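Local coordinates for protein beta-Lactamase/D-Alanine Carboxypeptidase (Pseudomonas syringae pv. tomato, PDB 5EVI) that probably hydrolyses the beta-lactam ring of antibiotics to give a substituted beta-amino acid, as a member of the class C beta-lactamase family, at residues T76-A81 with V164-S169; I108-L113 with G160-I165; E276-P281 with W315-G320. One frame throughout, in Å; residues are numbered along the deposited sequence. Where two conformers were deposited one is given.

Interactions 1 and 2 are neighbours, their centres 9 Å apart, because helix 156-169 serves both: residues 164-169 pack on helix 70-83, and residues 160-165 on the turn and short helix at 108-113. They also touch directly, A78 CB lying 3.7 Å from L162 CD1. Interaction 3, in the antiparallel sheet, lies apart; its centre is 23 Å from that of interaction 1 and 22 Å from that of interaction 2, with nearest atoms about 10 Å away in either case. The probable active site connects the regions: S68 just precedes helix 70-83, Y154 just precedes helix 156-169, and K318 belongs to interaction 3, where a sulfate bonded to S68 OG also sits.

Interaction 1: T76-A81 with V164-S169; sequences TLATWA and VIAARS
A166 sets its methyl group against the backbone of A78, with CB only 3.6 Å from A78 CA. Both residues are alanines, with A78 CB and A166 CB 3.9 Å apart and the two CA atoms 4.7 Å apart. Small residues at the crossing point therefore let the helix segments approach closely: their axes come within 8.6 Å at 40° between directions. The CA–CB bond of A166 points at the partner helix, whereas that of A78 runs across the interface, so the A166 methyl meets the flank of A78 rather than its tip.

L77 closes one side of this site. Its CG is anti to the backbone N (chi1 -164°), which carries the branch towards the second helix and brings CD2 to 3.9 Å from A166 CB; the CD1 branch lies farther from that methyl. One turn on, A81 points the same general way, its CB 4.4 Å from A166 O.

The two elements are helices 70-83 and 156-169 of the helical part of the class C beta-lactamase fold. Helix 70-83 follows S68 of a probable SxxK motif, and the contact falls in its C-terminal half. L77 also touches F174 and A177 of helix 174-186, which adds a third helix to this packing.

No hydrogen bond joins the segments. In the conformer given, S169 turns its hydroxyl back along its own helix, with OG donating to I165 O at 2.8 Å. The same oxygen accepts S169 N, and in that conformer the two donors reach it from opposite faces of the carbonyl plane. On helix 70-83, T79, whose CB points away from helix 156-169, bonds A255 O through OG1.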
ATOM      1  N   THR D  76      -8.751  -1.983   0.912  1.00 18.17           N
ATOM      2  CA  THR D  76      -9.421  -3.182   1.395  1.00 18.26           C
ATOM      3  C   THR D  76     -10.568  -2.820   2.351  1.00 18.95           C
ATOM      4  O   THR D  76     -11.661  -3.384   2.243  1.00 18.77           O
ATOM      5  CB  THR D  76      -8.431  -4.163   2.020  1.00 18.44           C
ATOM      6  OG1 THR D  76      -7.285  -4.289   1.153  1.00 17.75           O
ATOM      7  CG2 THR D  76      -9.108  -5.519   2.231  1.00 18.26           C
ATOM      8  N   LEU D  77     -10.363  -1.821   3.211  1.00 19.77           N
ATOM      9  CA  LEU D  77     -11.441  -1.362   4.121  1.00 19.99           C
ATOM     10  C   LEU D  77     -12.654  -0.910   3.310  1.00 20.40           C
ATOM     11  O   LEU D  77     -13.778  -1.332   3.580  1.00 20.27           O
ATOM     12  CB  LEU D  77     -10.960  -0.217   5.017  1.00 20.16           C
ATOM     13  CG  LEU D  77     -11.812   0.108   6.247  1.00 20.34           C
ATOM     14  CD1 LEU D  77     -11.513  -0.888   7.364  1.00 20.43           C
ATOM     15  CD2 LEU D  77     -11.557   1.536   6.718  1.00 19.95           C
ATOM     16  N   ALA D  78     -12.423  -0.073   2.301  1.00 21.33           N
ATOM     17  CA  ALA D  78     -13.521   0.400   1.433  1.00 22.37           C
ATOM     18  C   ALA D  78     -14.222  -0.739   0.657  1.00 22.81           C
ATOM     19  O   ALA D  78     -15.463  -0.774   0.577  1.00 22.37           O
ATOM     20  CB  ALA D  78     -13.008   1.455   0.478  1.00 22.56           C
ATOM     21  N   THR D  79     -13.449  -1.681   0.107  1.00 23.27           N
ATOM     22  CA  THR D  79     -14.062  -2.811  -0.615  1.00 24.38           C
ATOM     23  C   THR D  79     -14.710  -3.836   0.328  1.00 26.24           C
ATOM     24  O   THR D  79     -15.570  -4.603  -0.099  1.00 25.21           O
ATOM     25  CB  THR D  79     -13.075  -3.554  -1.539  1.00 24.16           C
ATOM     26  OG1 THR D  79     -12.043  -4.160  -0.758  1.00 23.73           O
ATOM     27  CG2 THR D  79     -12.486  -2.605  -2.591  1.00 23.67           C
ATOM     28  N   TRP D  80     -14.290  -3.859   1.594  1.00 28.53           N
ATOM     29  CA  TRP D  80     -14.950  -4.688   2.605  1.00 31.58           C
ATOM     30  C   TRP D  80     -16.307  -4.059   2.960  1.00 34.10           C
ATOM     31  O   TRP D  80     -17.291  -4.773   3.116  1.00 34.51           O
ATOM     32  CB  TRP D  80     -14.061  -4.846   3.839  1.00 32.22           C
ATOM     33  CG  TRP D  80     -14.439  -5.944   4.810  1.00 33.43           C
ATOM     34  CD1 TRP D  80     -14.980  -7.161   4.516  1.00 34.07           C
ATOM     35  CD2 TRP D  80     -14.242  -5.925   6.225  1.00 34.32           C
ATOM     36  NE1 TRP D  80     -15.149  -7.897   5.669  1.00 35.26           N
ATOM     37  CE2 TRP D  80     -14.699  -7.162   6.732  1.00 34.68           C
ATOM     38  CE3 TRP D  80     -13.723  -4.978   7.118  1.00 34.15           C
ATOM     39  CZ2 TRP D  80     -14.667  -7.468   8.097  1.00 34.96           C
ATOM     40  CZ3 TRP D  80     -13.684  -5.281   8.464  1.00 34.76           C
ATOM     41  CH2 TRP D  80     -14.151  -6.513   8.947  1.00 35.43           C
ATOM     42  N   ALA D  81     -16.359  -2.730   3.059  1.00 37.26           N
ATOM     43  CA  ALA D  81     -17.642  -2.022   3.209  1.00 40.85           C
ATOM     44  C   ALA D  81     -18.593  -2.323   2.038  1.00 44.01           C
ATOM     45  O   ALA D  81     -19.780  -2.589   2.256  1.00 42.75           O
ATOM     46  CB  ALA D  81     -17.422  -0.521   3.349  1.00 40.68           C
ATOM     47  N   VAL D 164     -11.949   7.713   5.010  1.00 46.07           N
ATOM     48  CA  VAL D 164     -12.962   8.476   5.759  1.00 48.25           C
ATOM     49  C   VAL D 164     -14.380   8.045   5.354  1.00 49.15           C
ATOM     50  O   VAL D 164     -15.243   7.885   6.221  1.00 48.62           O
ATOM     51  CB  VAL D 164     -12.771  10.012   5.590  1.00 48.89           C
ATOM     52  CG1 VAL D 164     -13.927  10.799   6.203  1.00 49.33           C
ATOM     53  CG2 VAL D 164     -11.455  10.457   6.218  1.00 49.19           C
ATOM     54  N   ILE D 165     -14.609   7.857   4.052  1.00 50.40           N
ATOM     55  CA  ILE D 165     -15.887   7.325   3.534  1.00 51.77           C
ATOM     56  C   ILE D 165     -16.150   5.883   4.006  1.00 51.51           C
ATOM     57  O   ILE D 165     -17.276   5.558   4.384  1.00 51.44           O
ATOM     58  CB  ILE D 165     -15.966   7.420   1.980  1.00 53.04           C
ATOM     59  CG1 ILE D 165     -16.105   8.884   1.553  1.00 53.19           C
ATOM     60  CG2 ILE D 165     -17.144   6.617   1.419  1.00 53.98           C
ATOM     61  CD1 ILE D 165     -15.970   9.135   0.063  1.00 53.28           C
ATOM     62  N   ALA D 166     -15.121   5.032   3.985  1.00 51.55           N
ATOM     63  CA  ALA D 166     -15.262   3.616   4.375  1.00 51.88           C
ATOM     64  C   ALA D 166     -15.562   3.417   5.868  1.00 52.68           C
ATOM     65  O   ALA D 166     -16.377   2.568   6.231  1.00 52.45           O
ATOM     66  CB  ALA D 166     -14.019   2.829   3.981  1.00 51.10           C
ATOM     67  N   ALA D 167     -14.894   4.194   6.721  1.00 53.28           N
ATOM     68  CA  ALA D 167     -15.120   4.149   8.172  1.00 54.25           C
ATOM     69  C   ALA D 167     -16.474   4.749   8.561  1.00 54.77           C
ATOM     70  O   ALA D 167     -17.161   4.221   9.432  1.00 54.28           O
ATOM     71  CB  ALA D 167     -13.997   4.868   8.904  1.00 54.22           C
ATOM     72  N   ARG D 168     -16.848   5.850   7.910  1.00 56.49           N
ATOM     73  CA  ARG D 168     -18.153   6.492   8.123  1.00 58.58           C
ATOM     74  C   ARG D 168     -19.346   5.609   7.715  1.00 58.68           C
ATOM     75  O   ARG D 168     -20.413   5.698   8.332  1.00 58.77           O
ATOM     76  CB  ARG D 168     -18.199   7.848   7.408  1.00 59.35           C
ATOM     77  CG  ARG D 168     -19.416   8.699   7.729  1.00 60.91           C
ATOM     78  CD  ARG D 168     -19.140  10.167   7.447  1.00 61.58           C
ATOM     79  NE  ARG D 168     -20.325  11.006   7.631  1.00 62.84           N
ATOM     80  CZ  ARG D 168     -20.326  12.342   7.653  1.00 64.09           C
ATOM     81  NH1 ARG D 168     -19.196  13.039   7.507  1.00 65.06           N
ATOM     82  NH2 ARG D 168     -21.472  12.998   7.824  1.00 64.66           N
ATOM     83  N   SER D 169     -19.159   4.785   6.681  0.77 58.71           N
ATOM     84  CA  SER D 169     -20.155   3.787   6.263  0.77 58.45           C
ATOM     85  C   SER D 169     -20.349   2.684   7.308  0.77 57.90           C
ATOM     86  O   SER D 169     -21.441   2.133   7.429  0.77 57.99           O
ATOM     87  CB  SER D 169     -19.754   3.147   4.927  0.77 58.50           C
ATOM     88  OG  SER D 169     -19.650   4.113   3.896  0.77 58.17           O
TER

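Interaction 2: I108-L113 with G160-I165; sequences IPVFHL and GLLGVI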
ATOM      1  N   ILE D 108     -18.526  13.191  -8.294  1.00 42.93           N
ATOM      2  CA  ILE D 108     -17.578  12.231  -8.883  1.00 40.23           C
ATOM      3  C   ILE D 108     -17.743  10.880  -8.178  1.00 37.61           C
ATOM      4  O   ILE D 108     -17.860  10.854  -6.950  1.00 37.19           O
ATOM      5  CB  ILE D 108     -16.111  12.709  -8.720  1.00 40.77           C
ATOM      6  CG1 ILE D 108     -15.909  14.059  -9.416  1.00 41.46           C
ATOM      7  CG2 ILE D 108     -15.124  11.689  -9.290  1.00 40.38           C
ATOM      8  CD1 ILE D 108     -14.684  14.814  -8.952  1.00 41.62           C
ATOM      9  N   PRO D 109     -17.741   9.757  -8.942  1.00 35.53           N
ATOM     10  CA  PRO D 109     -17.803   8.431  -8.289  1.00 33.28           C
ATOM     11  C   PRO D 109     -16.670   8.173  -7.267  1.00 31.79           C
ATOM     12  O   PRO D 109     -15.556   8.667  -7.440  1.00 30.48           O
ATOM     13  CB  PRO D 109     -17.721   7.455  -9.470  1.00 34.33           C
ATOM     14  CG  PRO D 109     -18.278   8.216 -10.638  1.00 34.73           C
ATOM     15  CD  PRO D 109     -17.877   9.649 -10.412  1.00 34.91           C
ATOM     16  N   VAL D 110     -16.975   7.392  -6.228  1.00 29.89           N
ATOM     17  CA  VAL D 110     -16.054   7.156  -5.095  1.00 28.76           C
ATOM     18  C   VAL D 110     -14.786   6.399  -5.512  1.00 26.61           C
ATOM     19  O   VAL D 110     -13.706   6.670  -4.969  1.00 26.19           O
ATOM     20  CB  VAL D 110     -16.767   6.408  -3.933  1.00 29.50           C
ATOM     21  CG1 VAL D 110     -15.803   5.988  -2.817  1.00 30.32           C
ATOM     22  CG2 VAL D 110     -17.883   7.260  -3.336  1.00 30.36           C
ATOM     23  N   PHE D 111     -14.908   5.476  -6.469  1.00 24.43           N
ATOM     24  CA  PHE D 111     -13.780   4.604  -6.848  1.00 23.92           C
ATOM     25  C   PHE D 111     -12.546   5.382  -7.288  1.00 22.42           C
ATOM     26  O   PHE D 111     -11.421   4.974  -7.006  1.00 22.38           O
ATOM     27  CB  PHE D 111     -14.182   3.561  -7.903  1.00 23.71           C
ATOM     28  CG  PHE D 111     -14.378   4.098  -9.299  1.00 23.91           C
ATOM     29  CD1 PHE D 111     -13.317   4.136 -10.204  1.00 24.17           C
ATOM     30  CD2 PHE D 111     -15.640   4.492  -9.738  1.00 24.60           C
ATOM     31  CE1 PHE D 111     -13.504   4.595 -11.502  1.00 24.37           C
ATOM     32  CE2 PHE D 111     -15.830   4.952 -11.046  1.00 24.56           C
ATOM     33  CZ  PHE D 111     -14.761   5.001 -11.920  1.00 24.52           C
ATOM     34  N   HIS D 112     -12.766   6.521  -7.945  1.00 21.23           N
ATOM     35  CA  HIS D 112     -11.676   7.405  -8.372  1.00 20.73           C
ATOM     36  C   HIS D 112     -10.692   7.838  -7.272  1.00 19.99           C
ATOM     37  O   HIS D 112      -9.593   8.308  -7.592  1.00 19.13           O
ATOM     38  CB  HIS D 112     -12.245   8.687  -8.983  1.00 20.97           C
ATOM     39  CG  HIS D 112     -12.884   8.492 -10.315  1.00 20.87           C
ATOM     40  ND1 HIS D 112     -12.169   8.179 -11.449  1.00 20.74           N
ATOM     41  CD2 HIS D 112     -14.180   8.562 -10.690  1.00 20.81           C
ATOM     42  CE1 HIS D 112     -12.999   8.085 -12.476  1.00 20.45           C
ATOM     43  NE2 HIS D 112     -14.225   8.293 -12.036  1.00 21.18           N
ATOM     44  N   LEU D 113     -11.108   7.759  -6.009  1.00 19.47           N
ATOM     45  CA  LEU D 113     -10.249   8.126  -4.880  1.00 19.55           C
ATOM     46  C   LEU D 113      -9.229   7.047  -4.539  1.00 19.45           C
ATOM     47  O   LEU D 113      -8.253   7.336  -3.859  1.00 18.63           O
ATOM     48  CB  LEU D 113     -11.089   8.367  -3.627  1.00 19.95           C
ATOM     49  CG  LEU D 113     -12.159   9.467  -3.628  1.00 20.50           C
ATOM     50  CD1 LEU D 113     -13.085   9.262  -2.446  1.00 21.17           C
ATOM     51  CD2 LEU D 113     -11.519  10.843  -3.564  1.00 21.27           C
ATOM     52  N   GLY D 160      -6.882   9.344   1.149  1.00 30.08           N
ATOM     53  CA  GLY D 160      -7.275   9.618   2.527  1.00 31.56           C
ATOM     54  C   GLY D 160      -8.787   9.733   2.692  1.00 32.87           C
ATOM     55  O   GLY D 160      -9.346   9.232   3.674  1.00 32.90           O
ATOM     56  N   LEU D 161      -9.439  10.379   1.722  1.00 33.92           N
ATOM     57  CA  LEU D 161     -10.900  10.508   1.700  1.00 35.37           C
ATOM     58  C   LEU D 161     -11.633   9.163   1.547  1.00 37.01           C
ATOM     59  O   LEU D 161     -12.744   9.018   2.048  1.00 38.54           O
ATOM     60  CB  LEU D 161     -11.344  11.471   0.585  1.00 35.45           C
ATOM     61  CG  LEU D 161     -12.823  11.861   0.522  1.00 35.58           C
ATOM     62  CD1 LEU D 161     -13.269  12.538   1.809  1.00 35.65           C
ATOM     63  CD2 LEU D 161     -13.068  12.763  -0.677  1.00 35.73           C
ATOM     64  N   LEU D 162     -11.030   8.201   0.845  1.00 38.11           N
ATOM     65  CA  LEU D 162     -11.595   6.845   0.720  1.00 39.36           C
ATOM     66  C   LEU D 162     -11.717   6.157   2.086  1.00 39.89           C
ATOM     67  O   LEU D 162     -12.741   5.545   2.386  1.00 39.66           O
ATOM     68  CB  LEU D 162     -10.753   5.987  -0.239  1.00 39.35           C
ATOM     69  CG  LEU D 162     -11.252   4.593  -0.631  1.00 39.15           C
ATOM     70  CD1 LEU D 162     -12.572   4.656  -1.381  1.00 39.31           C
ATOM     71  CD2 LEU D 162     -10.201   3.877  -1.470  1.00 39.00           C
ATOM     72  N   GLY D 163     -10.680   6.273   2.912  1.00 41.66           N
ATOM     73  CA  GLY D 163     -10.713   5.747   4.281  1.00 42.89           C
ATOM     74  C   GLY D 163     -11.762   6.401   5.175  1.00 44.74           C
ATOM     75  O   GLY D 163     -12.395   5.722   5.993  1.00 44.89           O
ATOM     76  N   VAL D 164     -11.949   7.713   5.010  1.00 46.07           N
ATOM     77  CA  VAL D 164     -12.962   8.476   5.759  1.00 48.25           C
ATOM     78  C   VAL D 164     -14.380   8.045   5.354  1.00 49.15           C
ATOM     79  O   VAL D 164     -15.243   7.885   6.221  1.00 48.62           O
ATOM     80  CB  VAL D 164     -12.771  10.012   5.590  1.00 48.89           C
ATOM     81  CG1 VAL D 164     -13.927  10.799   6.203  1.00 49.33           C
ATOM     82  CG2 VAL D 164     -11.455  10.457   6.218  1.00 49.19           C
ATOM     83  N   ILE D 165     -14.609   7.857   4.052  1.00 50.40           N
ATOM     84  CA  ILE D 165     -15.887   7.325   3.534  1.00 51.77           C
ATOM     85  C   ILE D 165     -16.150   5.883   4.006  1.00 51.51           C
ATOM     86  O   ILE D 165     -17.276   5.558   4.384  1.00 51.44           O
ATOM     87  CB  ILE D 165     -15.966   7.420   1.980  1.00 53.04           C
ATOM     88  CG1 ILE D 165     -16.105   8.884   1.553  1.00 53.19           C
ATOM     89  CG2 ILE D 165     -17.144   6.617   1.419  1.00 53.98           C
ATOM     90  CD1 ILE D 165     -15.970   9.135   0.063  1.00 53.28           C
TER
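L113 comes nearest to the helix at L162, with 5.9 Å between their CA atoms, where the 108-113 chain turns from loop into a short helix, a turn closed by L113 N bonding to V110 O at 3.0 Å. That turn sends V110 and L113 towards the same face of helix 160-165, formed by L161, L162 and I165.

L113 makes most of the contact. Its CG is anti to the carbonyl carbon (chi1 -60°), and both methyls are directed at the helix. CD2 meets L161 CD2 at 3.8 Å, while CD1 bridges between neighbours one turn apart, touching I165 CD1 at 3.8 Å and L161 CD2 at 3.9 Å. The L113 and I165 side chains meet at about a right angle, methyl to methyl. Nearer the backbone, L113 CB faces L162 CB at 4.2 Å.

V110 contributes one branch. Its CG1, anti to the backbone N, reaches L162 CD1 at 3.8 Å and lies farther from I165 CD1, at 4.3 Å. L162 also has CG anti to its backbone N (chi1 -173°), which swings CD1 out to this valine. All five touching residues are buried; the side-chain contacts are all apolar, and no hydrogen bond crosses.

V110 is also tied to Q91 by backbone hydrogen bonding, and its side chain touches L89 and Y96. The contact thus seats a loop and helix start of the helical region of the class C beta-lactamase fold on helix 156-169, which begins just after Y154 of the probable active site.

Interaction 3: E276-P281 with W315-G320; sequences EQYPTP and WVNKTG. With SO4 (sulfate ion), chain P.
Strand 315-320 carries K318-T319-G320, which matches the KTG motif of serine beta-lactamases, and just before it W315, V316 and N317 pair with Y278, Q277 and E276 of the neighbouring strand in the antiparallel sheet. The N-to-C axes of the two short strand segments run at 148°, antiparallel. E276–N317 and Y278–W315 are hydrogen-bonded pairs. N317 N gives E276 O a nearly straight bond of 2.8 Å, whereas Y278 N, at 3.0 Å from W315 O, makes a bent one from above the carbonyl plane. Q277–V316 is the non-hydrogen-bonded pair between them, with CA atoms 4.1 Å apart; on that face the two side chains run alongside each other, V316 CG2 against Q277 CB at 3.8 Å.

The opposite face carries E276, Y278, W315 and N317. N317 holds its CG between the backbone N and the carbonyl carbon (chi1 71°), which folds the amide over to the neighbouring strand, OD1 sitting 3.7 Å from Y278 CE2 at the ring edge. Ring and amide planes are 89° apart. One water joins these ends: it accepts from Y278 OH at 2.6 Å and donates to N317 OD1 and to E276 OE1. The amide nitrogen ND2 bonds Y328 OH, which also takes W315 NE1, while E276 OE2 forms a salt bridge with R152.

Farther along, the bent K318 chain brings NZ back to its own strand, where it donates to T319 O; NZ is also hydrogen-bonded to Y154 OH and lies 2.8 Å from sulfate O2. T319 OG1 donates to sulfate O2 at 3.1 Å, and S68 OG is also hydrogen-bonded to this ion, probably acquired from the crystallisation liquor. An anion held between S68 and K318-T319-G320 is consistent with the strand that lines the active site in class C beta-lactamases.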
ATOM      1  N   GLU D 276      -1.133  -1.490  -7.790  1.00 18.80           N
ATOM      2  CA  GLU D 276      -0.693  -1.287  -9.161  1.00 19.08           C
ATOM      3  C   GLU D 276      -0.212  -2.622  -9.692  1.00 19.26           C
ATOM      4  O   GLU D 276       0.399  -3.397  -8.935  1.00 17.71           O
ATOM      5  CB  GLU D 276       0.443  -0.253  -9.182  1.00 20.27           C
ATOM      6  CG  GLU D 276       0.006   1.057  -8.536  1.00 21.17           C
ATOM      7  CD  GLU D 276       1.020   2.182  -8.597  1.00 22.50           C
ATOM      8  OE1 GLU D 276       2.125   2.023  -9.177  1.00 24.20           O
ATOM      9  OE2 GLU D 276       0.700   3.250  -8.030  1.00 22.23           O
ATOM     10  N   GLN D 277      -0.484  -2.912 -10.973  1.00 18.91           N
ATOM     11  CA  GLN D 277      -0.096  -4.218 -11.543  1.00 19.13           C
ATOM     12  C   GLN D 277       0.379  -4.148 -12.977  1.00 19.52           C
ATOM     13  O   GLN D 277       0.144  -3.166 -13.687  1.00 18.14           O
ATOM     14  CB  GLN D 277      -1.249  -5.237 -11.441  1.00 19.41           C
ATOM     15  CG  GLN D 277      -2.390  -5.002 -12.423  1.00 19.88           C
ATOM     16  CD  GLN D 277      -3.582  -5.938 -12.263  1.00 19.98           C
ATOM     17  OE1 GLN D 277      -4.134  -6.454 -13.265  1.00 20.68           O
ATOM     18  NE2 GLN D 277      -4.027  -6.116 -11.045  1.00 19.57           N
ATOM     19  N   TYR D 278       1.019  -5.231 -13.401  1.00 20.47           N
ATOM     20  CA  TYR D 278       1.629  -5.329 -14.723  1.00 20.94           C
ATOM     21  C   TYR D 278       1.283  -6.698 -15.306  1.00 22.15           C
ATOM     22  O   TYR D 278       1.488  -7.721 -14.646  1.00 21.58           O
ATOM     23  CB  TYR D 278       3.150  -5.143 -14.639  1.00 21.01           C
ATOM     24  CG  TYR D 278       3.543  -3.841 -13.978  1.00 20.92           C
ATOM     25  CD1 TYR D 278       3.781  -2.704 -14.733  1.00 21.01           C
ATOM     26  CD2 TYR D 278       3.647  -3.735 -12.579  1.00 21.02           C
ATOM     27  CE1 TYR D 278       4.120  -1.499 -14.140  1.00 21.50           C
ATOM     28  CE2 TYR D 278       3.970  -2.529 -11.973  1.00 20.98           C
ATOM     29  CZ  TYR D 278       4.209  -1.409 -12.756  1.00 21.86           C
ATOM     30  OH  TYR D 278       4.529  -0.194 -12.182  1.00 22.70           O
ATOM     31  N   PRO D 279       0.755  -6.720 -16.539  1.00 22.94           N
ATOM     32  CA  PRO D 279       0.379  -7.987 -17.128  1.00 24.20           C
ATOM     33  C   PRO D 279       1.577  -8.797 -17.616  1.00 25.48           C
ATOM     34  O   PRO D 279       2.579  -8.242 -18.057  1.00 24.04           O
ATOM     35  CB  PRO D 279      -0.514  -7.579 -18.303  1.00 24.05           C
ATOM     36  CG  PRO D 279       0.020  -6.252 -18.715  1.00 23.61           C
ATOM     37  CD  PRO D 279       0.405  -5.585 -17.420  1.00 23.59           C
ATOM     38  N   THR D 280       1.445 -10.110 -17.513  1.00 27.51           N
ATOM     39  CA  THR D 280       2.415 -11.056 -18.057  1.00 29.42           C
ATOM     40  C   THR D 280       2.504 -10.853 -19.581  1.00 30.71           C
ATOM     41  O   THR D 280       1.497 -10.485 -20.208  1.00 31.27           O
ATOM     42  CB  THR D 280       1.964 -12.504 -17.738  1.00 30.53           C
ATOM     43  OG1 THR D 280       3.025 -13.432 -17.978  1.00 32.23           O
ATOM     44  CG2 THR D 280       0.739 -12.908 -18.571  1.00 31.15           C
ATOM     45  N   PRO D 281       3.696 -11.058 -20.184  1.00 31.99           N
ATOM     46  CA  PRO D 281       5.002 -11.340 -19.573  1.00 31.97           C
ATOM     47  C   PRO D 281       5.645 -10.122 -18.893  1.00 31.50           C
ATOM     48  O   PRO D 281       5.611  -9.001 -19.428  1.00 29.82           O
ATOM     49  CB  PRO D 281       5.857 -11.824 -20.755  1.00 32.97           C
ATOM     50  CG  PRO D 281       5.175 -11.293 -21.971  1.00 33.04           C
ATOM     51  CD  PRO D 281       3.718 -11.286 -21.641  1.00 32.54           C
ATOM     52  N   TRP D 315       1.824  -9.253 -12.130  1.00 21.65           N
ATOM     53  CA  TRP D 315       2.681  -8.761 -11.045  1.00 20.88           C
ATOM     54  C   TRP D 315       2.018  -7.570 -10.344  1.00 19.97           C
ATOM     55  O   TRP D 315       2.008  -6.454 -10.862  1.00 19.14           O
ATOM     56  CB  TRP D 315       4.049  -8.370 -11.612  1.00 21.46           C
ATOM     57  CG  TRP D 315       5.057  -7.882 -10.629  1.00 21.82           C
ATOM     58  CD1 TRP D 315       5.134  -6.635 -10.052  1.00 21.90           C
ATOM     59  CD2 TRP D 315       6.194  -8.610 -10.155  1.00 22.51           C
ATOM     60  NE1 TRP D 315       6.228  -6.565  -9.229  1.00 22.38           N
ATOM     61  CE2 TRP D 315       6.898  -7.763  -9.271  1.00 22.52           C
ATOM     62  CE3 TRP D 315       6.668  -9.910 -10.372  1.00 22.93           C
ATOM     63  CZ2 TRP D 315       8.056  -8.175  -8.598  1.00 22.97           C
ATOM     64  CZ3 TRP D 315       7.826 -10.329  -9.699  1.00 22.97           C
ATOM     65  CH2 TRP D 315       8.509  -9.460  -8.824  1.00 22.81           C
ATOM     66  N   VAL D 316       1.476  -7.810  -9.159  1.00 19.60           N
ATOM     67  CA  VAL D 316       0.787  -6.777  -8.404  1.00 19.94           C
ATOM     68  C   VAL D 316       1.735  -6.292  -7.323  1.00 19.64           C
ATOM     69  O   VAL D 316       2.293  -7.098  -6.559  1.00 18.65           O
ATOM     70  CB  VAL D 316      -0.504  -7.296  -7.753  1.00 20.33           C
ATOM     71  CG1 VAL D 316      -1.237  -6.155  -7.030  1.00 20.69           C
ATOM     72  CG2 VAL D 316      -1.385  -7.974  -8.794  1.00 20.75           C
ATOM     73  N   ASN D 317       1.919  -4.977  -7.255  1.00 19.16           N
ATOM     74  CA  ASN D 317       2.859  -4.409  -6.306  1.00 19.08           C
ATOM     75  C   ASN D 317       2.423  -3.091  -5.685  1.00 18.53           C
ATOM     76  O   ASN D 317       1.516  -2.435  -6.175  1.00 18.55           O
ATOM     77  CB  ASN D 317       4.269  -4.288  -6.929  1.00 19.11           C
ATOM     78  CG  ASN D 317       4.380  -3.206  -7.993  1.00 19.44           C
ATOM     79  OD1 ASN D 317       3.406  -2.537  -8.361  1.00 20.79           O
ATOM     80  ND2 ASN D 317       5.589  -3.004  -8.470  1.00 18.91           N
ATOM     81  N   LYS D 318       3.091  -2.729  -4.585  1.00 17.86           N
ATOM     82  CA  LYS D 318       2.983  -1.401  -4.021  1.00 17.23           C
ATOM     83  C   LYS D 318       4.288  -1.023  -3.315  1.00 17.76           C
ATOM     84  O   LYS D 318       4.787  -1.788  -2.468  1.00 17.15           O
ATOM     85  CB  LYS D 318       1.795  -1.331  -3.059  1.00 17.11           C
ATOM     86  CG  LYS D 318       1.448   0.049  -2.516  1.00 17.05           C
ATOM     87  CD  LYS D 318       0.837   0.969  -3.572  1.00 17.00           C
ATOM     88  CE  LYS D 318       0.877   2.426  -3.134  1.00 16.82           C
ATOM     89  NZ  LYS D 318       2.144   3.139  -3.471  1.00 16.63           N
ATOM     90  N   THR D 319       4.831   0.136  -3.687  1.00 18.16           N
ATOM     91  CA  THR D 319       5.916   0.750  -2.952  1.00 19.20           C
ATOM     92  C   THR D 319       5.334   1.544  -1.788  1.00 19.44           C
ATOM     93  O   THR D 319       4.170   1.967  -1.812  1.00 18.41           O
ATOM     94  CB  THR D 319       6.780   1.677  -3.826  1.00 19.46           C
ATOM     95  OG1 THR D 319       5.957   2.634  -4.511  1.00 20.21           O
ATOM     96  CG2 THR D 319       7.554   0.899  -4.844  1.00 19.64           C
ATOM     97  N   GLY D 320       6.147   1.733  -0.757  1.00 19.52           N
ATOM     98  CA  GLY D 320       5.793   2.635   0.332  1.00 20.14           C
ATOM     99  C   GLY D 320       7.012   3.218   1.029  1.00 21.04           C
ATOM    100  O   GLY D 320       7.934   2.479   1.405  1.00 21.79           O
TER
HETATM  101  S   SO4 P 402       5.234   5.796  -2.806  1.00 35.28           S
HETATM  102  O1  SO4 P 402       5.982   6.669  -3.735  1.00 34.84           O
HETATM  103  O2  SO4 P 402       4.215   5.022  -3.549  1.00 34.41           O
HETATM  104  O3  SO4 P 402       4.551   6.663  -1.827  1.00 36.81           O
HETATM  105  O4  SO4 P 402       6.135   4.844  -2.118  1.00 35.68           O
HETATM  106  O   HOH W   1       3.966   0.014  -9.612  1.00 18.73           O
HETATM  107  O   HOH W   2       2.605   3.347  -6.092  1.00 23.93           O